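Local coordinates for hypothetical protein (Pseudomonas syringae pv. tomato, PDB 2OT9), which is of unknown function but belongs to the YaeQ family of the PDDEXK clan, a kinship with nuclease-like folds, and carries bound meso-tartaric acid in a pocket, at residues 15-20 with 151-156; 134-139 with 168-173; 10-15 with 46-51; 102-107 with 127-132. All coordinates share one frame; numbering follows the deposited sequence.

All four contacts involve one mixed sheet. Interactions 1 and 3 share strand 6-16 through Thr-15, their centres about 10 Å apart: in interaction 1 it pairs with strand 147-155, in interaction 3 it receives helix 37-49. Interaction 4, about 16 Å from interaction 3 between centres, pairs strands 101-106 and 127-131; Trp-50, just past the end of that helix, brings CZ3 to 3.8 Å from Leu-105 CG. Interaction 2 adjoins interaction 4 through the 2.8 Å approach of Ala-131 N to Gln-173 O, a probable hydrogen bond. The tartrate pocket, which includes Arg-39 and Gln-86, lies nearest interaction 4: the Leu-104 side chain is about 6 Å from the ligand.

Interaction 1: residues 15-20 with 151-156; sequences TDLDRG and DVMISE
The carboxylate of Asp-16 lies between the Ile-154 side chain and the amide of Arg-19. One face is covered by Ile-154, whose CB is 3.8 Å from Asp-16 OD1 and whose CD1 is 3.9 Å from Asp-16 OD2. From the other face Arg-19 N donates to Asp-16 OD1, well above the carboxylate plane, closing an Asx motif that turns the chain as the strand ends. Asp-16 OD2 goes on to a salt bridge with Arg-179. The carboxylate of Asp-18 is used at its edge: OD1 takes Glu-156 N at 2.9 Å on its syn lone pair, in a bent bond (139° at the hydrogen), while OD2 accepts from Gly-157 N. Two acidic oxygens thus hold consecutive amides where 151-156 leaves its strand.

Before the turn the backbones form a parallel ladder. Thr-15 N gives a nearly straight 2.8 Å bond to Val-152 O, Ile-154 N returns to Thr-15 O, and Leu-17 N reaches Ile-154 O at 2.8 Å. On the face opposite Ile-154, Thr-15 lies side by side with selenomethionine Met-153, CG2 to CE 3.9 Å. A water links Thr-15 OG1 to Val-152 O. Strand 6-16 is flanked by 21-31, whose Tyr-22 touches Thr-15 and Leu-17; beyond 147-155 comes 158-163, paired to Met-153 through Phe-160.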
# COMPACT_ATOMS: atom_id res chain seq x y z
N THR A 15 10.29 12.48 1.68
CA THR A 15 11.58 12.81 1.04
C THR A 15 12.01 11.56 0.26
O THR A 15 12.68 10.66 0.81
CB THR A 15 12.67 13.18 2.08
OG1 THR A 15 12.26 14.33 2.82
CG2 THR A 15 13.97 13.50 1.40
N ASP A 16 11.60 11.50 -0.99
CA ASP A 16 11.86 10.33 -1.82
C ASP A 16 13.03 10.66 -2.73
O ASP A 16 12.88 11.34 -3.74
CB ASP A 16 10.59 9.94 -2.58
CG ASP A 16 10.80 8.78 -3.55
OD1 ASP A 16 11.95 8.38 -3.85
OD2 ASP A 16 9.77 8.26 -4.03
N LEU A 17 14.21 10.19 -2.33
CA LEU A 17 15.44 10.52 -3.04
C LEU A 17 15.58 9.73 -4.33
O LEU A 17 16.33 10.13 -5.20
CB LEU A 17 16.64 10.28 -2.13
CG LEU A 17 16.63 11.08 -0.84
CD1 LEU A 17 17.83 10.71 -0.02
CD2 LEU A 17 16.61 12.59 -1.09
N ASP A 18 14.87 8.62 -4.45
CA ASP A 18 14.90 7.81 -5.67
C ASP A 18 14.14 8.46 -6.82
O ASP A 18 14.56 8.37 -7.97
CB ASP A 18 14.33 6.42 -5.39
CG ASP A 18 15.24 5.58 -4.50
OD1 ASP A 18 16.42 5.96 -4.31
OD2 ASP A 18 14.77 4.53 -4.00
N ARG A 19 13.04 9.15 -6.50
CA ARG A 19 12.21 9.79 -7.52
C ARG A 19 12.32 11.31 -7.55
O ARG A 19 11.81 11.94 -8.46
CB ARG A 19 10.75 9.38 -7.35
CG ARG A 19 10.50 7.94 -7.74
CD ARG A 19 9.10 7.53 -7.41
NE ARG A 19 8.78 6.29 -8.11
CZ ARG A 19 7.54 5.85 -8.31
NH1 ARG A 19 6.50 6.55 -7.85
NH2 ARG A 19 7.35 4.72 -8.98
N GLY A 20 12.98 11.88 -6.55
CA GLY A 20 13.10 13.33 -6.45
C GLY A 20 11.73 13.91 -6.11
O GLY A 20 11.29 14.87 -6.74
N ASP A 151 7.49 10.93 9.15
CA ASP A 151 8.50 11.40 8.19
C ASP A 151 9.00 10.17 7.46
O ASP A 151 9.47 9.22 8.09
CB ASP A 151 9.68 12.05 8.90
CG ASP A 151 9.36 13.44 9.43
OD1 ASP A 151 8.21 13.91 9.35
OD2 ASP A 151 10.32 14.07 9.93
N VAL A 152 8.91 10.19 6.13
CA VAL A 152 9.34 9.06 5.31
C VAL A 152 10.48 9.48 4.38
O VAL A 152 10.36 10.48 3.64
CB VAL A 152 8.17 8.48 4.49
CG1 VAL A 152 8.66 7.41 3.49
CG2 VAL A 152 7.10 7.87 5.42
N MSE A 153 11.58 8.74 4.44
CA MSE A 153 12.65 8.89 3.47
C MSE A 153 12.76 7.60 2.67
O MSE A 153 12.76 6.49 3.23
CB MSE A 153 13.98 9.21 4.15
CG MSE A 153 15.18 9.21 3.17
SE MSE A 153 16.81 9.91 3.96
CE MSE A 153 16.34 11.78 3.90
N ILE A 154 12.81 7.74 1.35
CA ILE A 154 12.98 6.59 0.45
C ILE A 154 14.33 6.73 -0.25
O ILE A 154 14.58 7.71 -0.99
CB ILE A 154 11.80 6.48 -0.55
CG1 ILE A 154 10.46 6.41 0.22
CG2 ILE A 154 11.97 5.26 -1.49
CD1 ILE A 154 9.20 6.35 -0.68
N SER A 155 15.20 5.76 -0.01
CA SER A 155 16.55 5.78 -0.55
C SER A 155 17.00 4.38 -0.98
O SER A 155 16.93 3.43 -0.20
CB SER A 155 17.51 6.36 0.50
OG SER A 155 18.83 6.42 0.01
N GLU A 156 17.43 4.27 -2.24
CA GLU A 156 17.86 2.99 -2.80
C GLU A 156 16.82 1.87 -2.57
O GLU A 156 17.18 0.72 -2.24
CB GLU A 156 19.25 2.61 -2.26
CG GLU A 156 20.31 3.68 -2.56
CD GLU A 156 21.73 3.28 -2.17
OE1 GLU A 156 21.94 2.15 -1.67
OE2 GLU A 156 22.66 4.10 -2.37
O HOH W 1 10.86 13.40 5.03

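Interaction 2: residues 134-139 with 168-173; sequences QDVLEV and HEVQLQ
Val-136 reaches from helix 134-141 down onto the backbone of strand 166-174, and its side chain can be followed atom by atom. CB already lies 4.0 Å from Glu-169 O. CG1, set between the backbone N and the carbonyl carbon (chi1 67°), skirts the same oxygen and comes 4.2 Å from Val-170 CG2. CG2, anti to the backbone N, meets three residues: Glu-169 O at 3.7 Å, His-168 CB at 3.8 Å and Val-170 CG2 at 3.9 Å. The two valines cross at about a right angle, and both methyls of Val-136 approach Val-170 CG2.

One helical turn on, Val-139 makes a separate contact. Its CG1 sits over one face of the His-168 ring, 3.7 Å from the centroid and 29° off the ring normal, a CH-pi contact. The methyl covers part of that face; His-168 stays partly exposed. What holds the two segments together here is aliphatic and CH-pi packing, at the surface of the molecule.

The helix runs over the strand at 135° between their directions, with 8.6 Å between the axes of the short segments. Leu-137, pointing away from the strand, touches Thr-41 and Val-42 of helix 37-49. Leu-140 extends the contact onto both His-168 and Val-170, and strand 158-163, the neighbour in the sheet, sets Val-159 against Val-170.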
# COMPACT_ATOMS: atom_id res chain seq x y z
N GLN A 134 6.92 -8.71 8.72
CA GLN A 134 5.94 -8.59 9.80
C GLN A 134 6.48 -7.84 11.01
O GLN A 134 5.73 -7.12 11.66
CB GLN A 134 5.36 -9.96 10.22
CG GLN A 134 4.17 -9.88 11.25
CD GLN A 134 2.79 -9.43 10.67
OE1 GLN A 134 1.84 -9.20 11.43
NE2 GLN A 134 2.68 -9.31 9.36
N ASP A 135 7.77 -8.01 11.31
CA ASP A 135 8.34 -7.36 12.49
C ASP A 135 8.20 -5.84 12.46
O ASP A 135 7.65 -5.27 13.39
CB ASP A 135 9.79 -7.81 12.80
CG ASP A 135 10.80 -7.50 11.67
OD1 ASP A 135 10.44 -6.92 10.61
OD2 ASP A 135 11.99 -7.85 11.86
N VAL A 136 8.65 -5.19 11.39
CA VAL A 136 8.56 -3.72 11.30
C VAL A 136 7.11 -3.24 11.14
O VAL A 136 6.73 -2.17 11.61
CB VAL A 136 9.47 -3.12 10.18
CG1 VAL A 136 9.00 -3.53 8.77
CG2 VAL A 136 9.56 -1.59 10.31
N LEU A 137 6.31 -4.05 10.47
CA LEU A 137 4.91 -3.71 10.30
C LEU A 137 4.26 -3.64 11.68
O LEU A 137 3.53 -2.69 11.97
CB LEU A 137 4.20 -4.72 9.40
CG LEU A 137 2.70 -4.51 9.21
CD1 LEU A 137 2.44 -3.08 8.69
CD2 LEU A 137 2.18 -5.57 8.24
N GLU A 138 4.53 -4.62 12.53
CA GLU A 138 3.91 -4.62 13.87
C GLU A 138 4.31 -3.41 14.71
O GLU A 138 3.46 -2.82 15.39
CB GLU A 138 4.16 -5.94 14.60
CG GLU A 138 3.17 -7.02 14.12
CD GLU A 138 3.32 -8.33 14.87
OE1 GLU A 138 3.92 -8.34 15.97
OE2 GLU A 138 2.82 -9.36 14.35
N VAL A 139 5.59 -3.05 14.63
CA VAL A 139 6.12 -1.85 15.29
C VAL A 139 5.43 -0.57 14.79
O VAL A 139 5.03 0.28 15.60
CB VAL A 139 7.63 -1.72 15.03
CG1 VAL A 139 8.12 -0.31 15.36
CG2 VAL A 139 8.41 -2.76 15.80
N HIS A 168 12.24 3.60 11.62
CA HIS A 168 12.07 2.18 11.35
C HIS A 168 12.36 1.91 9.88
O HIS A 168 11.82 2.60 9.01
CB HIS A 168 10.63 1.77 11.68
CG HIS A 168 10.18 2.23 13.04
ND1 HIS A 168 9.29 3.27 13.21
CD2 HIS A 168 10.52 1.82 14.28
CE1 HIS A 168 9.09 3.47 14.50
NE2 HIS A 168 9.82 2.60 15.17
N GLU A 169 13.19 0.91 9.62
CA GLU A 169 13.62 0.59 8.27
C GLU A 169 12.70 -0.48 7.67
O GLU A 169 12.60 -1.59 8.19
CB GLU A 169 15.09 0.12 8.24
CG GLU A 169 15.53 -0.41 6.87
CD GLU A 169 17.05 -0.52 6.70
OE1 GLU A 169 17.82 -0.18 7.62
OE2 GLU A 169 17.48 -0.97 5.61
N VAL A 170 12.03 -0.12 6.58
CA VAL A 170 11.14 -1.03 5.87
C VAL A 170 11.82 -1.50 4.60
O VAL A 170 11.96 -0.74 3.65
CB VAL A 170 9.78 -0.36 5.54
CG1 VAL A 170 8.87 -1.33 4.78
CG2 VAL A 170 9.12 0.16 6.82
N GLN A 171 12.22 -2.77 4.59
CA GLN A 171 12.86 -3.36 3.43
C GLN A 171 11.88 -4.30 2.73
O GLN A 171 11.56 -5.37 3.24
CB GLN A 171 14.15 -4.08 3.84
CG GLN A 171 14.98 -4.53 2.64
CD GLN A 171 15.31 -3.37 1.70
OE1 GLN A 171 15.95 -2.40 2.10
NE2 GLN A 171 14.87 -3.47 0.45
N LEU A 172 11.39 -3.89 1.57
CA LEU A 172 10.36 -4.67 0.88
C LEU A 172 11.03 -5.85 0.20
O LEU A 172 12.12 -5.72 -0.33
CB LEU A 172 9.64 -3.81 -0.15
CG LEU A 172 8.94 -2.56 0.37
CD1 LEU A 172 8.44 -1.77 -0.82
CD2 LEU A 172 7.79 -2.89 1.38
N GLN A 173 10.38 -7.00 0.26
CA GLN A 173 10.84 -8.16 -0.50
C GLN A 173 10.06 -8.22 -1.80
O GLN A 173 8.86 -8.44 -1.77
CB GLN A 173 10.64 -9.46 0.28
CG GLN A 173 11.10 -10.72 -0.52
CD GLN A 173 10.82 -12.04 0.18
OE1 GLN A 173 9.70 -12.32 0.60
NE2 GLN A 173 11.85 -12.86 0.31

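Interaction 3: residues 10-15 with 46-51; sequences FELNLT and AYAFWY
Phe-10 opens a row of three side chains, with Leu-12 and Leu-14, that strand 6-16 sends toward the C-terminal end of helix 37-49: a helix packed on one face of a beta-sheet, with alternate strand residues doing the touching. All three point toward the helix, with CG anti to the backbone N.

The ring of Phe-10 meets Tyr-47 at its edge. Phe-10 CE2 is 3.9 Å from Tyr-47 CD2, which lies near the plane of the phenylalanine ring, while Leu-12 CB lies over one face of Phe-10, toward the rim. Trp-150 also meets the ring edge-to-face, and Ile-29 of strand 21-31 touches it.

Leu-12 follows. CD2 comes in at the edge of the Tyr-47 ring, near its plane, 4.0 Å from Tyr-47 CD2, and lies equally 4.0 Å from Ala-48 CB. One methyl therefore bridges two successive helical residues. Ala-48 is also where the two backbones come nearest, its CA 7.0 Å from Leu-14 CA. Tyr-47 also meets Phe-57 and touches Val-25 and Gln-27 of strand 21-31.

Leu-14 reaches past the helix end. Beyond Trp-50, which leaves helical geometry, Tyr-51 turns back toward the sheet with the Tyr-47 ring carbon CZ at the edge of its own ring. Here Leu-14 CD2 packs 3.9 Å from Ala-48 O and 3.6 Å from Tyr-51 CB.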
# COMPACT_ATOMS: atom_id res chain seq x y z
N PHE A 10 -3.79 11.50 8.44
CA PHE A 10 -2.44 11.11 8.09
C PHE A 10 -1.69 12.38 7.67
O PHE A 10 -2.13 13.09 6.75
CB PHE A 10 -2.50 10.11 6.95
CG PHE A 10 -1.16 9.55 6.50
CD1 PHE A 10 -0.17 9.20 7.41
CD2 PHE A 10 -0.95 9.27 5.16
CE1 PHE A 10 1.03 8.63 6.97
CE2 PHE A 10 0.24 8.70 4.72
CZ PHE A 10 1.22 8.37 5.63
N GLU A 11 -0.59 12.67 8.36
CA GLU A 11 0.30 13.78 8.02
C GLU A 11 1.65 13.20 7.57
O GLU A 11 2.39 12.60 8.37
CB GLU A 11 0.48 14.73 9.21
CG GLU A 11 -0.87 15.19 9.82
CD GLU A 11 -0.73 16.26 10.89
OE1 GLU A 11 0.42 16.64 11.20
OE2 GLU A 11 -1.77 16.72 11.41
N LEU A 12 1.94 13.35 6.28
CA LEU A 12 3.13 12.74 5.69
C LEU A 12 4.14 13.79 5.19
O LEU A 12 3.80 14.60 4.32
CB LEU A 12 2.73 11.82 4.52
CG LEU A 12 3.83 11.22 3.62
CD1 LEU A 12 4.75 10.29 4.41
CD2 LEU A 12 3.20 10.47 2.45
N ASN A 13 5.35 13.78 5.76
CA ASN A 13 6.48 14.50 5.16
C ASN A 13 7.33 13.50 4.39
O ASN A 13 8.00 12.65 4.99
CB ASN A 13 7.35 15.21 6.21
CG ASN A 13 6.57 16.27 6.98
OD1 ASN A 13 5.73 16.96 6.42
ND2 ASN A 13 6.88 16.42 8.26
N LEU A 14 7.28 13.60 3.06
CA LEU A 14 7.92 12.63 2.18
C LEU A 14 9.18 13.20 1.52
O LEU A 14 9.13 14.28 0.92
CB LEU A 14 6.91 12.19 1.11
CG LEU A 14 7.36 11.22 0.00
CD1 LEU A 14 7.82 9.86 0.58
CD2 LEU A 14 6.25 11.05 -1.03
N THR A 15 10.29 12.48 1.68
CA THR A 15 11.58 12.81 1.04
C THR A 15 12.01 11.56 0.26
O THR A 15 12.68 10.66 0.81
CB THR A 15 12.67 13.18 2.08
OG1 THR A 15 12.26 14.33 2.82
CG2 THR A 15 13.97 13.50 1.40
N ALA A 46 2.04 2.11 1.18
CA ALA A 46 1.79 2.13 -0.28
C ALA A 46 1.59 3.57 -0.79
O ALA A 46 2.07 3.94 -1.86
CB ALA A 46 0.55 1.27 -0.64
N TYR A 47 0.83 4.35 -0.04
CA TYR A 47 0.59 5.75 -0.37
C TYR A 47 1.91 6.52 -0.52
O TYR A 47 2.08 7.26 -1.49
CB TYR A 47 -0.31 6.42 0.69
CG TYR A 47 -0.73 7.82 0.30
CD1 TYR A 47 -1.74 8.03 -0.63
CD2 TYR A 47 -0.08 8.93 0.84
CE1 TYR A 47 -2.10 9.31 -1.02
CE2 TYR A 47 -0.43 10.22 0.46
CZ TYR A 47 -1.44 10.40 -0.46
OH TYR A 47 -1.80 11.67 -0.84
N ALA A 48 2.81 6.38 0.47
CA ALA A 48 4.11 7.06 0.43
C ALA A 48 4.97 6.51 -0.73
O ALA A 48 5.60 7.28 -1.47
CB ALA A 48 4.84 6.89 1.77
N PHE A 49 4.94 5.19 -0.90
CA PHE A 49 5.82 4.50 -1.83
C PHE A 49 5.46 4.75 -3.30
O PHE A 49 6.33 4.75 -4.17
CB PHE A 49 5.80 3.00 -1.53
CG PHE A 49 6.90 2.23 -2.18
CD1 PHE A 49 8.24 2.51 -1.89
CD2 PHE A 49 6.60 1.20 -3.06
CE1 PHE A 49 9.29 1.77 -2.49
CE2 PHE A 49 7.64 0.45 -3.67
CZ PHE A 49 8.97 0.74 -3.38
N TRP A 50 4.18 4.99 -3.56
CA TRP A 50 3.73 5.32 -4.92
C TRP A 50 3.05 6.67 -5.02
O TRP A 50 2.22 6.87 -5.91
CB TRP A 50 2.82 4.21 -5.45
CG TRP A 50 3.57 2.97 -5.82
CD1 TRP A 50 4.44 2.81 -6.88
CD2 TRP A 50 3.50 1.70 -5.17
NE1 TRP A 50 4.92 1.53 -6.89
CE2 TRP A 50 4.35 0.82 -5.87
CE3 TRP A 50 2.80 1.23 -4.05
CZ2 TRP A 50 4.51 -0.53 -5.50
CZ3 TRP A 50 2.95 -0.11 -3.67
CH2 TRP A 50 3.80 -0.98 -4.40
N TYR A 51 3.42 7.59 -4.13
CA TYR A 51 2.82 8.91 -4.06
C TYR A 51 2.68 9.62 -5.42
O TYR A 51 3.63 9.65 -6.22
CB TYR A 51 3.57 9.84 -3.09
CG TYR A 51 2.89 11.18 -3.06
CD1 TYR A 51 1.70 11.37 -2.35
CD2 TYR A 51 3.38 12.25 -3.83
CE1 TYR A 51 1.03 12.60 -2.38
CE2 TYR A 51 2.72 13.47 -3.86
CZ TYR A 51 1.55 13.64 -3.14
OH TYR A 51 0.92 14.86 -3.19

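Interaction 4: residues 102-107 with 127-132; sequences TSLLAY and VNIAAV
A beta-alpha-beta unit, strand 101-106, helix 111-117 and strand 127-131, closes where Leu-104 and Ile-129 pair in parallel strands. The ladder runs from Thr-102 to Val-132: Leu-104 N bonds Asn-128 O at 2.7 Å, Ala-130 N bonds Leu-104 O, Ala-106 N bonds Ala-130 O, and Val-132 N bonds Ala-106 O. CA-H...O contacts fill in alongside, such as Ser-103 CA to Asn-128 O at 3.2 Å.

Leu-104 CD2 lies 3.9 Å from Ile-129 CG2, and the two side chains cross obliquely. On this face, with Thr-102, Val-127 and Ala-106, Leu-104 also touches Pro-87, a residue of the tartrate pocket. The other face carries Ser-103, Asn-128, Leu-105 and Ala-130. There Leu-105 CD2 meets Ala-130 CB at 3.9 Å, and Leu-105 packs against Val-42 and Ala-46 of helix 37-49.

Thr-102 O receives two donors, from opposite faces of its carbonyl plane: Asn-128 N at 2.9 Å and Asn-128 ND2 at 3.2 Å, the latter 36° out of that plane. Chi1 of -56° sets Asn-128 CG beside its backbone N, so one residue grips the oxygen twice. ND2 also bonds Asn-126 OD1, and OD1 accepts from Glu-178 N. All the polar atoms of this buried amide are thus employed, which fixes its rotation and ties the strand start to the C-terminal tail.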
# COMPACT_ATOMS: atom_id res chain seq x y z
N THR A 102 -0.62 -2.69 -12.02
CA THR A 102 -1.20 -3.27 -10.82
C THR A 102 -0.08 -3.50 -9.82
O THR A 102 0.97 -4.06 -10.18
CB THR A 102 -1.85 -4.62 -11.13
OG1 THR A 102 -2.81 -4.45 -12.15
CG2 THR A 102 -2.55 -5.21 -9.91
N SER A 103 -0.29 -3.08 -8.57
CA SER A 103 0.70 -3.37 -7.54
C SER A 103 0.03 -4.01 -6.35
O SER A 103 -1.12 -3.74 -6.04
CB SER A 103 1.48 -2.12 -7.10
OG SER A 103 2.21 -1.59 -8.20
N LEU A 104 0.79 -4.84 -5.65
CA LEU A 104 0.29 -5.40 -4.40
C LEU A 104 1.39 -5.29 -3.36
O LEU A 104 2.53 -5.75 -3.60
CB LEU A 104 -0.11 -6.86 -4.59
CG LEU A 104 -0.30 -7.70 -3.32
CD1 LEU A 104 -1.51 -7.18 -2.48
CD2 LEU A 104 -0.49 -9.17 -3.67
N LEU A 105 1.05 -4.70 -2.20
CA LEU A 105 1.90 -4.83 -1.02
C LEU A 105 1.32 -5.93 -0.13
O LEU A 105 0.34 -5.70 0.60
CB LEU A 105 1.98 -3.52 -0.21
CG LEU A 105 2.90 -2.41 -0.68
CD1 LEU A 105 3.02 -1.36 0.41
CD2 LEU A 105 4.30 -3.00 -1.02
N ALA A 106 1.94 -7.10 -0.20
CA ALA A 106 1.46 -8.26 0.52
C ALA A 106 2.00 -8.22 1.95
O ALA A 106 3.04 -7.61 2.20
CB ALA A 106 1.93 -9.53 -0.20
N TYR A 107 1.27 -8.81 2.90
CA TYR A 107 1.77 -8.93 4.27
C TYR A 107 1.15 -10.15 4.92
O TYR A 107 0.23 -10.75 4.35
CB TYR A 107 1.53 -7.65 5.10
CG TYR A 107 0.08 -7.45 5.51
CD1 TYR A 107 -0.37 -7.87 6.78
CD2 TYR A 107 -0.81 -6.83 4.65
CE1 TYR A 107 -1.69 -7.70 7.16
CE2 TYR A 107 -2.17 -6.65 5.02
CZ TYR A 107 -2.59 -7.09 6.28
OH TYR A 107 -3.91 -6.94 6.65
N VAL A 127 2.03 -6.66 -13.37
CA VAL A 127 1.64 -6.89 -11.98
C VAL A 127 2.92 -6.94 -11.15
O VAL A 127 3.88 -7.62 -11.51
CB VAL A 127 0.78 -8.17 -11.81
CG1 VAL A 127 0.49 -8.45 -10.32
CG2 VAL A 127 -0.52 -8.05 -12.61
N ASN A 128 2.92 -6.21 -10.04
CA ASN A 128 4.11 -6.00 -9.24
C ASN A 128 3.76 -6.28 -7.80
O ASN A 128 2.77 -5.74 -7.29
CB ASN A 128 4.59 -4.54 -9.39
CG ASN A 128 4.83 -4.16 -10.83
OD1 ASN A 128 5.93 -4.37 -11.34
ND2 ASN A 128 3.82 -3.57 -11.48
N ILE A 129 4.54 -7.14 -7.15
CA ILE A 129 4.19 -7.63 -5.81
C ILE A 129 5.41 -7.59 -4.92
O ILE A 129 6.46 -8.18 -5.23
CB ILE A 129 3.66 -9.11 -5.83
CG1 ILE A 129 2.45 -9.26 -6.76
CG2 ILE A 129 3.32 -9.59 -4.39
CD1 ILE A 129 1.99 -10.70 -6.96
N ALA A 130 5.28 -6.87 -3.80
CA ALA A 130 6.33 -6.81 -2.78
C ALA A 130 5.69 -7.18 -1.45
O ALA A 130 4.51 -6.91 -1.23
CB ALA A 130 6.92 -5.41 -2.72
N ALA A 131 6.46 -7.79 -0.56
CA ALA A 131 5.97 -8.14 0.77
C ALA A 131 6.60 -7.23 1.84
O ALA A 131 7.79 -6.92 1.77
CB ALA A 131 6.27 -9.59 1.08
N VAL A 132 5.79 -6.83 2.82
CA VAL A 132 6.24 -6.04 3.96
C VAL A 132 6.57 -7.01 5.10
O VAL A 132 5.73 -7.85 5.44
CB VAL A 132 5.11 -5.08 4.45
CG1 VAL A 132 5.59 -4.23 5.63
CG2 VAL A 132 4.59 -4.17 3.31